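PDB 5MUA: ricin B-related lectin from Polyporus squamosus, which binds galactose through a ricin-type beta-trefoil lectin domain and probably combines this with a calcium-dependent, papain-like cysteine protease domain. Local coordinates for residues L21-D26 / K31-I36; D43-L48 / E225-N230; W49-V54 / Y60-A65; K107-S110 / T115-T118; Q134-T137 / S141-W144. All blocks are in the same frame, centred on the assembly; numbering follows the deposited sequence.

Contact 1 of 5, residues L21-D26 / K31-I36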
# COMPACT_ATOMS: atom_id res chain seq x y z
N LEU B 21 26.21 20.28 2.70
CA LEU B 21 26.85 19.20 3.35
C LEU B 21 26.23 17.88 2.93
O LEU B 21 25.02 17.76 2.78
CB LEU B 21 26.74 19.38 4.82
CG LEU B 21 27.55 20.57 5.36
CD1 LEU B 21 27.45 20.47 6.88
CD2 LEU B 21 29.02 20.54 4.93
N ALA B 22 27.07 16.89 2.79
CA ALA B 22 26.61 15.51 2.54
C ALA B 22 27.58 14.55 3.25
O ALA B 22 28.63 14.96 3.75
CB ALA B 22 26.56 15.25 1.03
N LEU B 23 27.22 13.28 3.33
CA LEU B 23 28.10 12.26 3.86
C LEU B 23 28.66 11.40 2.73
O LEU B 23 27.93 10.94 1.88
CB LEU B 23 27.39 11.43 4.89
CG LEU B 23 28.32 10.54 5.67
CD1 LEU B 23 29.13 11.33 6.71
CD2 LEU B 23 27.45 9.52 6.43
N SER B 24 29.97 11.23 2.74
CA SER B 24 30.68 10.37 1.85
C SER B 24 30.15 8.98 1.91
O SER B 24 29.76 8.53 2.99
CB SER B 24 32.18 10.28 2.19
OG SER B 24 32.83 9.49 1.19
N GLU B 25 30.11 8.30 0.76
CA GLU B 25 29.77 6.86 0.77
C GLU B 25 30.96 5.90 0.97
O GLU B 25 30.77 4.67 1.11
CB GLU B 25 29.00 6.48 -0.50
CG GLU B 25 27.70 7.19 -0.72
CD GLU B 25 27.00 6.61 -1.92
OE1 GLU B 25 27.42 6.99 -3.02
OE2 GLU B 25 26.13 5.74 -1.74
N ASP B 26 32.18 6.46 1.02
CA ASP B 26 33.38 5.67 1.17
C ASP B 26 33.89 5.70 2.60
O ASP B 26 33.92 6.78 3.28
CB ASP B 26 34.48 6.20 0.27
CG ASP B 26 34.23 5.87 -1.20
OD1 ASP B 26 33.70 4.78 -1.49
OD2 ASP B 26 34.60 6.72 -2.00
N LYS B 31 38.84 3.99 8.61
CA LYS B 31 38.55 5.39 8.16
C LYS B 31 36.98 5.55 8.22
O LYS B 31 36.27 4.83 7.55
CB LYS B 31 39.07 5.54 6.72
CG LYS B 31 38.39 6.55 5.84
CD LYS B 31 39.14 7.83 5.90
CE LYS B 31 38.66 8.87 4.92
NZ LYS B 31 37.22 9.06 4.94
N SER B 32 36.48 6.51 8.96
CA SER B 32 35.05 6.81 8.96
C SER B 32 34.72 7.63 7.70
O SER B 32 35.60 8.29 7.17
CB SER B 32 34.71 7.53 10.27
OG SER B 32 34.72 6.62 11.39
N PRO B 33 33.45 7.59 7.21
CA PRO B 33 33.04 8.47 6.11
C PRO B 33 33.09 9.95 6.54
O PRO B 33 32.69 10.31 7.66
CB PRO B 33 31.58 8.08 5.81
CG PRO B 33 31.09 7.48 7.08
CD PRO B 33 32.30 6.85 7.78
N ASP B 34 33.67 10.76 5.69
CA ASP B 34 33.76 12.19 5.96
C ASP B 34 32.44 12.87 5.67
O ASP B 34 31.74 12.56 4.69
CB ASP B 34 34.83 12.84 5.10
CG ASP B 34 36.22 12.25 5.37
OD1 ASP B 34 36.58 12.11 6.54
OD2 ASP B 34 36.90 11.89 4.41
N VAL B 35 32.12 13.89 6.46
CA VAL B 35 31.15 14.87 6.03
C VAL B 35 31.88 15.67 4.96
O VAL B 35 33.02 16.13 5.19
CB VAL B 35 30.64 15.79 7.18
CG1 VAL B 35 29.79 16.92 6.66
CG2 VAL B 35 29.84 14.99 8.18
N ILE B 36 31.24 15.90 3.82
CA ILE B 36 31.87 16.49 2.64
C ILE B 36 30.96 17.59 2.07
O ILE B 36 29.76 17.72 2.44
CB ILE B 36 32.21 15.47 1.52
CG1 ILE B 36 30.91 14.73 1.00
CG2 ILE B 36 33.19 14.40 2.04
CD1 ILE B 36 31.08 13.83 -0.25
O HOH W 1 34.86 9.36 3.33
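Ala22 and Ile36 form an antiparallel hydrogen-bonded pair whose two amides and two carbonyls answer each other: Ala22 N reaches Ile36 O at 2.8 Å, and the return bond from Ile36 N to Ala22 O is nearly straight at 170°. Leu23 and Val35 follow as a non-hydrogen-bonded pair. Past the regular strands, Ser24 N still donates to Asp34 O over 3.0 Å, and the chains stay close as far as Pro33 CA and Asp26 O.

Leu23 and Val35 share one face of the hairpin. With CG of Leu23 anti to its backbone N (chi1 -169°), CD1 lies 4.0 Å from Val35 CG2 while CG packs against CB of Pro33. On the face of Ala22, the CG1 branch of Ile36 runs over the opposing backbone toward Ser24 N. Polar groups gather at the turn end. Ser24 OG accepts from Asp26 N at 3.1 Å, making an ST turn, and one water accepts from Asp34 N and Lys31 NZ while donating to Asp26 O. The ammonium of Lys31 meets Asp34 OD2 at 2.9 Å in a salt bridge, coming from above the carboxylate plane, and also bonds Ser32 O.

Beyond the hairpin, Ser32 touches Ile85 and Tyr87, which line the galactose pocket. The arrangement is a beta hairpin of the ricin-type beta-trefoil, with its loop close to the bound sugar.

Contact 2 of 5, residues D43-L48 / E225-N230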
# COMPACT_ATOMS: atom_id res chain seq x y z
N ASP B 43 21.10 16.04 -6.22
CA ASP B 43 20.27 15.90 -5.00
C ASP B 43 20.40 14.54 -4.37
O ASP B 43 19.35 13.90 -4.09
CB ASP B 43 18.80 16.27 -5.29
CG ASP B 43 18.02 16.59 -4.04
OD1 ASP B 43 18.65 16.99 -3.00
OD2 ASP B 43 16.77 16.46 -4.10
N PRO B 44 21.63 14.06 -4.14
CA PRO B 44 21.80 12.68 -3.61
C PRO B 44 21.23 12.63 -2.18
O PRO B 44 21.33 13.59 -1.43
CB PRO B 44 23.32 12.46 -3.62
CG PRO B 44 23.82 13.82 -3.49
CD PRO B 44 22.94 14.74 -4.24
N LEU B 45 20.61 11.51 -1.84
CA LEU B 45 19.85 11.44 -0.61
C LEU B 45 20.72 11.69 0.66
O LEU B 45 20.20 12.05 1.68
CB LEU B 45 19.15 10.08 -0.50
CG LEU B 45 18.15 9.70 -1.59
CD1 LEU B 45 17.57 8.30 -1.36
CD2 LEU B 45 17.04 10.71 -1.48
N ASN B 46 22.03 11.43 0.55
CA ASN B 46 22.98 11.67 1.62
C ASN B 46 23.29 13.15 1.88
O ASN B 46 24.17 13.45 2.72
CB ASN B 46 24.24 10.80 1.46
CG ASN B 46 24.96 11.07 0.18
OD1 ASN B 46 24.78 12.09 -0.47
ND2 ASN B 46 25.77 10.12 -0.22
N ASN B 47 22.59 14.04 1.20
CA ASN B 47 22.59 15.47 1.58
C ASN B 47 21.53 15.85 2.60
O ASN B 47 21.35 17.03 2.92
CB ASN B 47 22.56 16.37 0.36
CG ASN B 47 21.22 16.35 -0.36
OD1 ASN B 47 20.22 15.80 0.19
ND2 ASN B 47 21.18 16.94 -1.59
N LEU B 48 20.76 14.87 3.07
CA LEU B 48 19.65 15.16 3.96
C LEU B 48 20.04 14.94 5.39
O LEU B 48 20.52 13.88 5.73
CB LEU B 48 18.46 14.28 3.62
CG LEU B 48 17.95 14.48 2.18
CD1 LEU B 48 17.02 13.32 1.78
CD2 LEU B 48 17.23 15.84 2.04
N GLU B 225 13.83 1.36 2.36
CA GLU B 225 14.99 0.78 1.66
C GLU B 225 16.10 1.81 1.42
O GLU B 225 17.24 1.43 1.22
CB GLU B 225 14.53 0.13 0.38
CG GLU B 225 13.72 -1.14 0.71
CD GLU B 225 13.05 -1.81 -0.49
OE1 GLU B 225 13.34 -1.40 -1.64
OE2 GLU B 225 12.17 -2.73 -0.24
N ASN B 226 15.79 3.09 1.49
CA ASN B 226 16.84 4.08 1.23
C ASN B 226 17.25 4.92 2.42
O ASN B 226 18.23 5.66 2.28
CB ASN B 226 16.35 5.01 0.18
CG ASN B 226 16.44 4.43 -1.19
OD1 ASN B 226 17.51 4.49 -1.78
ND2 ASN B 226 15.33 3.93 -1.74
N PHE B 227 16.55 4.86 3.54
CA PHE B 227 16.95 5.67 4.70
C PHE B 227 17.26 4.79 5.89
O PHE B 227 16.40 4.04 6.35
CB PHE B 227 15.91 6.70 5.05
CG PHE B 227 15.68 7.68 3.93
CD1 PHE B 227 16.55 8.71 3.71
CD2 PHE B 227 14.60 7.60 3.11
CE1 PHE B 227 16.32 9.63 2.70
CE2 PHE B 227 14.37 8.50 2.07
CZ PHE B 227 15.25 9.50 1.87
N LYS B 228 18.49 4.85 6.35
CA LYS B 228 18.92 4.04 7.53
C LYS B 228 18.58 4.70 8.84
O LYS B 228 18.52 4.06 9.91
CB LYS B 228 20.37 3.62 7.42
CG LYS B 228 20.64 2.69 6.22
CD LYS B 228 22.11 2.62 5.78
CE LYS B 228 23.09 2.22 6.90
NZ LYS B 228 23.16 0.76 7.21
N ALA B 229 18.34 6.00 8.81
CA ALA B 229 17.83 6.70 10.03
C ALA B 229 16.38 6.30 10.25
O ALA B 229 15.70 5.89 9.31
CB ALA B 229 17.93 8.22 9.83
N ASN B 230 15.93 6.35 11.48
CA ASN B 230 14.52 6.28 11.80
C ASN B 230 13.97 7.65 12.26
O ASN B 230 14.68 8.67 12.16
CB ASN B 230 14.40 5.19 12.85
CG ASN B 230 14.94 5.61 14.14
OD1 ASN B 230 15.47 6.73 14.28
ND2 ASN B 230 14.75 4.76 15.19
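Leu45 is the first residue of 43-48 to meet the other segment, and both of its methyls are engaged. CD1 rests 3.8 Å from CB of Asn226, at the last turn of helix 208-226, and CD2 lies 4.0 Å from CZ of Phe227, the side chains of Leu45 and Phe227 crossing at about a right angle. With CG anti to the carbonyl carbon (chi1 -61°), the leucine reaches out from the short 3-10 segment and divides its branches between these neighbours.

The turn behind it is held from within. Asn47 N bonds Pro44 O, and Asn47 ND2 donates to Asp43 OD1 over 2.9 Å, almost straight, to the anti lone pair of the carboxylate oxygen. Leu48 then supplies the second apolar touch: its CD1 comes up to the edge of the Phe227 ring, 3.9 Å from CE1.

The same phenylalanine makes an edge-to-face stack with Phe232, and its backbone O accepts a hydrogen bond from Arg202 of the second subunit. The amide of Asn226 is turned back to Trp222 O. Two leucines thus form an apolar patch where the beta-trefoil lectin and papain-like domains join, beside backbone bonds pairing Lys228 with Phe66 and Ala229 with Ala65.

Contact 3 of 5, residues W49-V54 / Y60-A65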
# COMPACT_ATOMS: atom_id res chain seq x y z
N TRP B 49 19.75 15.93 6.24
CA TRP B 49 20.13 15.85 7.64
C TRP B 49 18.94 15.94 8.58
O TRP B 49 18.15 16.92 8.54
CB TRP B 49 21.14 16.96 7.99
CG TRP B 49 22.38 16.81 7.17
CD1 TRP B 49 22.64 17.44 5.98
CD2 TRP B 49 23.52 15.93 7.39
NE1 TRP B 49 23.84 17.05 5.50
CE2 TRP B 49 24.41 16.14 6.33
CE3 TRP B 49 23.88 15.04 8.41
CZ2 TRP B 49 25.65 15.46 6.23
CZ3 TRP B 49 25.12 14.36 8.33
CH2 TRP B 49 25.99 14.58 7.23
N LEU B 50 18.81 14.92 9.42
CA LEU B 50 17.74 14.80 10.39
C LEU B 50 18.30 15.28 11.71
O LEU B 50 19.21 14.71 12.24
CB LEU B 50 17.25 13.33 10.53
CG LEU B 50 16.27 13.06 11.68
CD1 LEU B 50 14.96 13.88 11.60
CD2 LEU B 50 15.86 11.61 11.72
N ILE B 51 17.73 16.38 12.18
CA ILE B 51 18.25 17.16 13.30
C ILE B 51 17.26 17.00 14.42
O ILE B 51 16.08 17.36 14.27
CB ILE B 51 18.46 18.61 12.88
CG1 ILE B 51 19.51 18.64 11.79
CG2 ILE B 51 18.97 19.41 14.09
CD1 ILE B 51 19.90 20.04 11.34
N GLU B 52 17.70 16.36 15.49
CA GLU B 52 16.83 15.95 16.58
C GLU B 52 17.26 16.54 17.93
O GLU B 52 18.38 16.41 18.32
CB GLU B 52 16.67 14.44 16.67
CG GLU B 52 16.05 13.82 15.43
CD GLU B 52 16.16 12.30 15.37
OE1 GLU B 52 17.29 11.80 15.21
OE2 GLU B 52 15.13 11.61 15.54
N PRO B 53 16.31 17.13 18.65
CA PRO B 53 16.64 17.74 19.94
C PRO B 53 17.05 16.70 20.93
O PRO B 53 16.48 15.60 20.92
CB PRO B 53 15.33 18.44 20.35
CG PRO B 53 14.25 17.68 19.66
CD PRO B 53 14.88 17.25 18.33
N VAL B 54 18.02 17.00 21.79
CA VAL B 54 18.40 16.08 22.84
C VAL B 54 18.05 16.58 24.27
O VAL B 54 18.60 16.10 25.21
CB VAL B 54 19.89 15.69 22.82
CG1 VAL B 54 20.22 14.82 21.62
CG2 VAL B 54 20.73 16.92 22.89
N TYR B 60 21.39 19.52 19.59
CA TYR B 60 20.79 18.57 18.64
C TYR B 60 21.81 17.55 18.23
O TYR B 60 23.03 17.85 18.16
CB TYR B 60 20.34 19.30 17.36
CG TYR B 60 19.32 20.38 17.61
CD1 TYR B 60 17.94 20.10 17.63
CD2 TYR B 60 19.71 21.72 17.81
CE1 TYR B 60 16.99 21.12 17.89
CE2 TYR B 60 18.80 22.72 18.06
CZ TYR B 60 17.44 22.43 18.10
OH TYR B 60 16.57 23.45 18.36
N THR B 61 21.32 16.34 17.89
CA THR B 61 22.10 15.45 17.04
C THR B 61 21.76 15.84 15.60
O THR B 61 20.67 16.34 15.33
CB THR B 61 21.76 13.99 17.27
OG1 THR B 61 20.34 13.78 17.30
CG2 THR B 61 22.36 13.52 18.54
N VAL B 62 22.69 15.57 14.70
CA VAL B 62 22.58 15.86 13.30
C VAL B 62 22.94 14.56 12.62
O VAL B 62 24.09 14.13 12.56
CB VAL B 62 23.53 17.03 12.87
CG1 VAL B 62 23.47 17.27 11.37
CG2 VAL B 62 23.20 18.25 13.66
N ARG B 63 21.91 13.89 12.16
CA ARG B 63 22.00 12.52 11.61
C ARG B 63 21.81 12.49 10.12
O ARG B 63 20.90 13.14 9.61
CB ARG B 63 20.93 11.66 12.30
CG ARG B 63 21.08 10.19 12.07
CD ARG B 63 19.95 9.37 12.71
NE ARG B 63 20.37 7.99 12.67
CZ ARG B 63 19.65 6.98 13.13
NH1 ARG B 63 18.42 7.17 13.61
NH2 ARG B 63 20.18 5.79 13.10
N ASN B 64 22.61 11.71 9.43
CA ASN B 64 22.47 11.58 7.98
C ASN B 64 21.25 10.67 7.72
O ASN B 64 21.22 9.56 8.20
CB ASN B 64 23.75 11.04 7.36
CG ASN B 64 23.75 11.15 5.88
OD1 ASN B 64 23.51 10.19 5.18
ND2 ASN B 64 24.04 12.35 5.36
N ALA B 65 20.20 11.18 7.09
CA ALA B 65 18.95 10.38 6.97
C ALA B 65 19.29 9.12 6.16
O ALA B 65 18.77 8.03 6.49
CB ALA B 65 17.84 11.17 6.27
O HOH W 2 19.43 13.38 14.79
O HOH W 3 16.77 9.37 13.97
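Leu50 and Arg63 exchange a pair of backbone hydrogen bonds, each 2.8 Å between N and O, and Glu52 and Thr61 repeat the pattern. Trp49 with Asn64 and Ile51 with Val62 alternate with them as non-hydrogen-bonded pairs, so strands 49-53 and 59-64 form an antiparallel beta hairpin of the ricin-type beta-trefoil.

On the buried face, Asn64 ND2 sits over the rim of the Trp49 ring system, 3.5 Å from CH2, with the amide steeply inclined to the ring at 76°. Val62 CG1 packs 3.7 Å from Trp49 CE3, while its CG2 lies beside Ile51 CG1. At the far end Ile51 CG2 presses on Tyr60 CB at 3.5 Å. The CB of Pro53 lies 4.0 Å from Tyr60 CE1.

The other face carries Leu50 beside Glu52, Thr61 and Arg63, and its polar groups are bridged by water. One water bridges Leu50 O, Glu52 OE1 and Thr61 OG1; a second accepts from Arg63 NH1 in the guanidinium plane and lies 2.8 Å from Glu52 OE1. Arg63 leaves its backbone with CG anti to N (chi1 -168°) and runs extended to NE; its NH1 stays 5.0 Å from Glu52 OE1.

Further out, Arg63 NE donates to Gly68 O and Trp49 NE1 to Leu21 O. Asn64 is fixed at both ends, its ND2 by Asn46 O and its OD1 by Ala67 N. The amide over the indole is therefore held by hydrogen bonds to its surroundings, whereas the opposite charges of Glu52 and Arg63 are linked through a water, and their attraction is probably screened.

Contact 4 of 5, residues K107-S110 / T115-T118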
# COMPACT_ATOMS: atom_id res chain seq x y z
N LYS B 107 25.28 29.18 13.10
CA LYS B 107 26.50 28.42 13.33
C LYS B 107 26.18 27.06 13.97
O LYS B 107 25.11 26.93 14.63
CB LYS B 107 27.47 29.21 14.22
CG LYS B 107 27.94 30.51 13.54
CD LYS B 107 29.03 31.26 14.28
CE LYS B 107 30.33 30.52 14.12
NZ LYS B 107 31.49 31.28 14.61
N ILE B 108 27.13 26.12 13.84
CA ILE B 108 26.99 24.73 14.36
C ILE B 108 28.22 24.46 15.25
O ILE B 108 29.33 24.24 14.77
CB ILE B 108 26.92 23.70 13.23
CG1 ILE B 108 25.91 24.13 12.15
CG2 ILE B 108 26.59 22.32 13.78
CD1 ILE B 108 26.00 23.29 10.90
N LYS B 109 28.00 24.39 16.56
CA LYS B 109 29.09 24.29 17.50
C LYS B 109 29.03 22.98 18.23
O LYS B 109 27.95 22.59 18.71
CB LYS B 109 28.98 25.41 18.53
CG LYS B 109 30.14 25.44 19.54
CD LYS B 109 29.99 26.61 20.45
CE LYS B 109 28.86 26.37 21.38
NZ LYS B 109 28.85 27.31 22.54
N SER B 110 30.18 22.31 18.30
CA SER B 110 30.29 21.02 19.08
C SER B 110 30.09 21.28 20.57
O SER B 110 30.76 22.17 21.15
CB SER B 110 31.63 20.38 18.84
OG SER B 110 31.83 19.35 19.81
N THR B 115 34.18 24.12 19.46
CA THR B 115 34.63 24.45 18.09
C THR B 115 33.51 24.28 17.10
O THR B 115 32.48 23.63 17.38
CB THR B 115 35.86 23.65 17.67
OG1 THR B 115 35.57 22.26 17.68
CG2 THR B 115 37.03 23.89 18.64
N PHE B 116 33.66 24.91 15.95
CA PHE B 116 32.56 25.08 15.00
C PHE B 116 32.77 24.29 13.73
O PHE B 116 33.90 24.15 13.24
CB PHE B 116 32.40 26.56 14.63
CG PHE B 116 32.01 27.42 15.79
CD1 PHE B 116 30.72 27.57 16.14
CD2 PHE B 116 32.99 28.06 16.55
CE1 PHE B 116 30.34 28.36 17.23
CE2 PHE B 116 32.62 28.85 17.65
CZ PHE B 116 31.30 29.03 17.96
N VAL B 117 31.67 23.82 13.16
CA VAL B 117 31.75 23.20 11.86
C VAL B 117 32.17 24.29 10.83
O VAL B 117 31.51 25.35 10.74
CB VAL B 117 30.35 22.66 11.42
CG1 VAL B 117 30.38 22.10 10.01
CG2 VAL B 117 29.82 21.63 12.39
N THR B 118 33.20 23.99 10.06
CA THR B 118 33.91 24.96 9.26
C THR B 118 34.19 24.43 7.90
O THR B 118 34.59 23.33 7.76
CB THR B 118 35.23 25.33 9.97
OG1 THR B 118 34.95 25.74 11.34
CG2 THR B 118 36.02 26.37 9.21
O HOH W 4 29.54 26.67 12.40
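Lys107 reaches the ring of Phe116 along much of its length. CB starts 4.1 Å from Phe116 CD1; CG stands off the ring, CD turns back toward it, and the bend at chi3 (74°) lays CE over the face. There CE of Lys107 lies 3.6 Å from Phe116 CD1, in a CH-pi contact. The tip, NZ, stands 3.8 Å above the centroid of the Phe116 ring and only 1° off its normal, a cation-pi interaction with nearly perfect centring. The same ammonium also donates to Gln142 OE1, which helps hold it over the ring.

Lys109 covers the opposite face of the ring with its aliphatic part: CB is 3.5 Å from Phe116 CE1, and CG makes a second CH-pi contact. The phenylalanine is thus sandwiched between two lysines of one strand. Between these, Ile108 turns to another side, where its CG2 packs 3.6 Å from Val117 CG2.

The backbones are joined by Val117 N to Ile108 O at 2.9 Å and by Ser110 N to Thr115 O at 2.8 Å. A water links Ile108 N with Val117 O.

Strand 107-110 continues on its other edge to strand 97-100, through Ile98 and Ser100, while Phe116 and Thr118 bond Trp133 and Val131. The pairing thus joins strand 97-100 to strand 129-133 within the beta-trefoil, with Trp97 packed on Ile108 and Val117.

Contact 5 of 5, residues Q134-T137 / S141-W144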
# COMPACT_ATOMS: atom_id res chain seq x y z
N GLN B 134 38.26 26.54 15.86
CA GLN B 134 37.89 27.60 16.79
C GLN B 134 37.13 28.74 16.09
O GLN B 134 37.12 28.88 14.87
CB GLN B 134 39.14 28.14 17.51
CG GLN B 134 40.09 28.84 16.59
CD GLN B 134 41.34 29.39 17.34
OE1 GLN B 134 41.26 30.37 18.05
NE2 GLN B 134 42.44 28.73 17.16
N ASN B 135 36.49 29.57 16.87
CA ASN B 135 35.79 30.72 16.31
C ASN B 135 36.63 31.54 15.34
O ASN B 135 37.79 31.88 15.62
CB ASN B 135 35.24 31.62 17.43
CG ASN B 135 34.29 32.71 16.91
OD1 ASN B 135 33.51 32.50 16.00
ND2 ASN B 135 34.40 33.89 17.47
N ILE B 136 36.07 31.79 14.18
CA ILE B 136 36.66 32.58 13.11
C ILE B 136 35.86 33.84 12.94
O ILE B 136 34.66 33.76 12.76
CB ILE B 136 36.70 31.81 11.81
CG1 ILE B 136 37.74 30.67 11.92
CG2 ILE B 136 37.08 32.75 10.60
CD1 ILE B 136 37.79 29.72 10.72
N THR B 137 36.54 34.99 12.94
CA THR B 137 35.86 36.30 12.80
C THR B 137 36.20 37.01 11.48
O THR B 137 35.54 37.98 11.14
CB THR B 137 36.17 37.24 13.97
OG1 THR B 137 37.59 37.34 14.11
CG2 THR B 137 35.59 36.66 15.31
N SER B 141 33.27 31.26 6.88
CA SER B 141 33.38 29.83 6.64
C SER B 141 32.65 28.98 7.68
O SER B 141 32.42 27.79 7.44
CB SER B 141 34.87 29.41 6.56
OG SER B 141 35.51 29.56 7.85
N GLN B 142 32.31 29.55 8.83
CA GLN B 142 31.55 28.84 9.83
C GLN B 142 30.05 29.14 9.81
O GLN B 142 29.31 28.75 10.74
CB GLN B 142 32.11 29.11 11.23
CG GLN B 142 33.59 28.88 11.28
CD GLN B 142 34.22 29.06 12.63
OE1 GLN B 142 33.89 29.97 13.38
NE2 GLN B 142 35.20 28.23 12.90
N ASN B 143 29.58 29.80 8.73
CA ASN B 143 28.19 30.22 8.69
C ASN B 143 27.51 29.28 7.69
O ASN B 143 28.05 29.01 6.60
CB ASN B 143 28.06 31.64 8.19
CG ASN B 143 28.60 32.65 9.19
OD1 ASN B 143 28.91 32.32 10.34
ND2 ASN B 143 28.70 33.90 8.74
N TRP B 144 26.32 28.88 8.07
CA TRP B 144 25.55 27.84 7.30
C TRP B 144 24.11 28.35 7.23
O TRP B 144 23.63 29.03 8.13
CB TRP B 144 25.60 26.49 8.06
CG TRP B 144 26.99 26.01 8.21
CD1 TRP B 144 27.81 26.27 9.26
CD2 TRP B 144 27.77 25.28 7.27
NE1 TRP B 144 29.06 25.74 9.03
CE2 TRP B 144 29.06 25.15 7.81
CE3 TRP B 144 27.53 24.78 5.98
CZ2 TRP B 144 30.07 24.50 7.14
CZ3 TRP B 144 28.51 24.14 5.33
CH2 TRP B 144 29.79 24.00 5.88
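Ser141 opens the contact with a light touch: its OG lies 3.7 Å from CD1 of Ile136. The hydroxyl itself is hydrogen-bonded to Asn139 within the intervening loop, and its contact with Ile136 is one of packing.

Gln142 carries the rest. Its chain is extended beyond CG (chi2 -177°), which pushes the terminal amide up to the backbone of 134-137 and lets both ends of that amide bond there. NE2 donates to Gln134 O over 2.8 Å, and OE1 accepts from Ile136 N at 3.0 Å. Neither bond follows a lone-pair direction. NE2 stands 47° out of the carbonyl plane of Gln134, and Ile136 N approaches from above the amide C=O, 50° out of its plane. CB and CG1 of Ile136 pack against the same amide, CG1 lying 3.7 Å from NE2, and the two side chains cross at about a right angle. The amide thereby ties together the loop between strands 129-133 and 144-152 of the beta-trefoil lectin domain.

Asn143 and Trp144 then lead away into strand 144-152, where the indole NH of Trp144 is given to Val117 O.

Each end of the Gln142 amide has a further partner: NE2 also donates to Thr118 OG1, and OE1 also accepts from Lys107 NZ. With two bonds at each end, the amide has its rotation fixed and the identity of its N and O settled. The ammonium would probably polarise the amide and make NE2 a better donor to Gln134 O and Thr118 OG1, while sharing OE1 with Ile136 N.

Overall arrangement
From the N terminus, contact 1 closes a short hairpin between strands 19-23 and 35-39. Contact 2 opens next, at 43-48, but its partner lies 177 residues further on, so contacts 3, 4 and 5 all fall within its span, one after another. Contact 3 closes the hairpin of strands 49-53 and 59-64 and meets both earlier contacts, through Trp49 to Leu21 and through Asn64 to Asn46. Contact 4 closes the short turn between strands 107-110 and 116-120, and contact 5, its centre about 7 Å from that of contact 4, the loop before strand 144-152, whose Trp144 packs on Leu21. No contacts cross; four are local to the trefoil, and contact 2 ties it to the C-terminal domain.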